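Local coordinates for protein serpin B3 (Homo sapiens, PDB 4ZK3) that probably inhibits proteases as a serpin, and is the source of Pso p27, whose complexes are linked to psoriasis, at residues V177-F182 / A344-V349. Numbering follows the deposited sequence.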
ATOM      1  N   VAL A 177     -13.584  -5.030   1.459  1.00 19.18           N
ATOM      2  CA  VAL A 177     -12.229  -5.411   1.731  1.00 20.25           C
ATOM      3  C   VAL A 177     -11.410  -5.510   0.469  1.00 18.06           C
ATOM      4  O   VAL A 177     -11.899  -6.000  -0.498  1.00 17.25           O
ATOM      5  CB  VAL A 177     -12.196  -6.732   2.534  1.00 22.02           C
ATOM      6  CG1 VAL A 177     -10.770  -7.068   2.883  1.00 22.52           C
ATOM      7  CG2 VAL A 177     -12.987  -6.566   3.815  1.00 23.27           C
ATOM      8  N   ASN A 178     -10.208  -4.952   0.483  1.00 16.19           N
ATOM      9  CA  ASN A 178      -9.196  -5.190  -0.510  1.00 15.92           C
ATOM     10  C   ASN A 178      -8.000  -5.925   0.088  1.00 18.02           C
ATOM     11  O   ASN A 178      -7.524  -5.572   1.164  1.00 19.11           O
ATOM     12  CB  ASN A 178      -8.622  -3.866  -1.082  1.00 15.89           C
ATOM     13  CG  ASN A 178      -7.517  -4.110  -2.059  1.00 15.90           C
ATOM     14  OD1 ASN A 178      -7.786  -4.373  -3.253  1.00 20.15           O
ATOM     15  ND2 ASN A 178      -6.317  -4.130  -1.593  1.00 13.90           N
ATOM     16  N   ALA A 179      -7.516  -6.972  -0.586  1.00 18.33           N
ATOM     17  CA  ALA A 179      -6.246  -7.613  -0.230  1.00 19.52           C
ATOM     18  C   ALA A 179      -5.314  -7.674  -1.425  1.00 18.48           C
ATOM     19  O   ALA A 179      -5.735  -7.991  -2.549  1.00 20.98           O
ATOM     20  CB  ALA A 179      -6.467  -9.034   0.292  1.00 18.88           C
ATOM     21  N   ILE A 180      -4.047  -7.404  -1.165  1.00 16.84           N
ATOM     22  CA  ILE A 180      -2.986  -7.408  -2.176  1.00 17.23           C
ATOM     23  C   ILE A 180      -1.790  -8.210  -1.653  1.00 16.75           C
ATOM     24  O   ILE A 180      -1.465  -8.168  -0.431  1.00 15.88           O
ATOM     25  CB  ILE A 180      -2.555  -5.964  -2.544  1.00 17.11           C
ATOM     26  CG1 ILE A 180      -1.511  -5.965  -3.644  1.00 17.07           C
ATOM     27  CG2 ILE A 180      -1.954  -5.218  -1.319  1.00 16.23           C
ATOM     28  CD1 ILE A 180      -1.143  -4.569  -4.194  1.00 17.15           C
ATOM     29  N   TYR A 181      -1.168  -9.002  -2.554  1.00 17.23           N
ATOM     30  CA  TYR A 181      -0.117  -9.934  -2.182  1.00 17.54           C
ATOM     31  C   TYR A 181       0.919 -10.041  -3.296  1.00 18.47           C
ATOM     32  O   TYR A 181       0.564 -10.162  -4.474  1.00 19.09           O
ATOM     33  CB  TYR A 181      -0.677 -11.337  -1.863  1.00 18.25           C
ATOM     34  CG  TYR A 181       0.416 -12.309  -1.547  1.00 20.46           C
ATOM     35  CD1 TYR A 181       0.949 -12.347  -0.282  1.00 21.07           C
ATOM     36  CD2 TYR A 181       0.972 -13.167  -2.544  1.00 22.39           C
ATOM     37  CE1 TYR A 181       1.987 -13.193   0.045  1.00 24.74           C
ATOM     38  CE2 TYR A 181       2.034 -14.022  -2.217  1.00 25.61           C
ATOM     39  CZ  TYR A 181       2.525 -14.047  -0.925  1.00 23.21           C
ATOM     40  OH  TYR A 181       3.574 -14.872  -0.521  1.00 24.67           O
ATOM     41  N   PHE A 182       2.194  -9.948  -2.922  1.00 17.32           N
ATOM     42  CA  PHE A 182       3.295 -10.023  -3.832  1.00 18.18           C
ATOM     43  C   PHE A 182       4.389 -10.915  -3.210  1.00 20.19           C
ATOM     44  O   PHE A 182       4.737 -10.735  -2.049  1.00 21.25           O
ATOM     45  CB  PHE A 182       3.864  -8.646  -4.068  1.00 19.45           C
ATOM     46  CG  PHE A 182       5.179  -8.672  -4.762  1.00 20.39           C
ATOM     47  CD1 PHE A 182       5.254  -9.107  -6.089  1.00 21.56           C
ATOM     48  CD2 PHE A 182       6.342  -8.324  -4.088  1.00 20.75           C
ATOM     49  CE1 PHE A 182       6.503  -9.159  -6.742  1.00 25.04           C
ATOM     50  CE2 PHE A 182       7.554  -8.362  -4.717  1.00 20.18           C
ATOM     51  CZ  PHE A 182       7.649  -8.768  -6.042  1.00 21.67           C
ATOM     52  N   ALA A 344       2.514  -7.885   1.527  1.00 15.92           N
ATOM     53  CA  ALA A 344       1.067  -8.042   1.609  1.00 16.99           C
ATOM     54  C   ALA A 344       0.416  -6.940   2.305  1.00 17.46           C
ATOM     55  O   ALA A 344       0.997  -6.331   3.181  1.00 20.85           O
ATOM     56  CB  ALA A 344       0.703  -9.349   2.322  1.00 17.43           C
ATOM     57  N   ALA A 345      -0.847  -6.663   1.967  1.00 17.86           N
ATOM     58  CA  ALA A 345      -1.603  -5.633   2.717  1.00 15.29           C
ATOM     59  C   ALA A 345      -3.050  -5.851   2.524  1.00 15.97           C
ATOM     60  O   ALA A 345      -3.481  -6.594   1.597  1.00 15.10           O
ATOM     61  CB  ALA A 345      -1.203  -4.228   2.301  1.00 15.17           C
ATOM     62  N   ALA A 346      -3.829  -5.233   3.394  1.00 14.88           N
ATOM     63  CA  ALA A 346      -5.228  -5.281   3.185  1.00 16.06           C
ATOM     64  C   ALA A 346      -5.882  -4.076   3.816  1.00 16.24           C
ATOM     65  O   ALA A 346      -5.353  -3.512   4.784  1.00 16.56           O
ATOM     66  CB  ALA A 346      -5.826  -6.593   3.715  1.00 16.60           C
ATOM     67  N   THR A 347      -7.036  -3.693   3.269  1.00 15.84           N
ATOM     68  CA  THR A 347      -7.831  -2.587   3.750  1.00 16.62           C
ATOM     69  C   THR A 347      -9.270  -3.019   3.929  1.00 18.96           C
ATOM     70  O   THR A 347      -9.848  -3.653   3.054  1.00 17.96           O
ATOM     71  CB  THR A 347      -7.767  -1.427   2.720  1.00 18.56           C
ATOM     72  OG1 THR A 347      -6.395  -1.121   2.386  1.00 17.11           O
ATOM     73  CG2 THR A 347      -8.495  -0.224   3.220  1.00 18.07           C
ATOM     74  N   ALA A 348      -9.845  -2.660   5.079  1.00 18.50           N
ATOM     75  CA  ALA A 348     -11.247  -2.922   5.387  1.00 19.64           C
ATOM     76  C   ALA A 348     -11.987  -1.610   5.607  1.00 19.63           C
ATOM     77  O   ALA A 348     -11.518  -0.750   6.330  1.00 18.49           O
ATOM     78  CB  ALA A 348     -11.354  -3.800   6.651  1.00 22.27           C
ATOM     79  N   VAL A 349     -13.151  -1.480   5.003  1.00 19.91           N
ATOM     80  CA  VAL A 349     -14.041  -0.362   5.216  1.00 21.23           C
ATOM     81  C   VAL A 349     -15.347  -0.939   5.783  1.00 23.82           C
ATOM     82  O   VAL A 349     -15.958  -1.853   5.156  1.00 21.90           O
ATOM     83  CB  VAL A 349     -14.344   0.315   3.868  1.00 22.22           C
ATOM     84  CG1 VAL A 349     -15.471   1.391   3.995  1.00 24.58           C
ATOM     85  CG2 VAL A 349     -13.028   0.870   3.250  1.00 20.34           C
TER
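The backbone oxygen of Asn-178 is gripped twice by strand 344-349: the amide N of Thr-347 bonds to Asn-178 O at 2.9 Å, lying in the carbonyl plane, and CA of Ala-346 adds a C-H...O contact to the same oxygen at 3.1 Å. The backbone N of Asn-178 returns a bond to Thr-347 O, closing one hydrogen-bonded antiparallel pair. Ile-180 and Ala-345 form the next; its Ile-180 N to Ala-345 O bond is nearly straight (173° at the hydrogen), although both donors of this pair tilt by 22° from the carbonyl planes.

Side chains meet mostly through small methyls. On the face carrying Ile-180, its CG2 sits 3.8 Å from CB of Ala-345, while the CG1 branch, anti to the backbone N, leads away from the facing strand. On the other face, CB of Ala-179 lies 4.3 Å from CB of Ala-346, and CB of Ala-344 abuts the ring edge of Tyr-181 at CD1 (4.0 Å), near the ring plane; the hydroxyl of Tyr-181 is hydrogen-bonded to Glu-342.

Strand 340-351 is the hinge-side part of the reactive-centre loop, inserted between strands 174-185 and 325-336 as the added central strand of serpin sheet A, the arrangement of the relaxed, loop-inserted state. Beneath the face of Asn-178 and Thr-347 runs helix 31-42, whose Ser-33 joins His-330 of strand 325-336 in hydrogen bonding to Thr-347 OG1; strand 99-110 flanks 174-185 on its other edge.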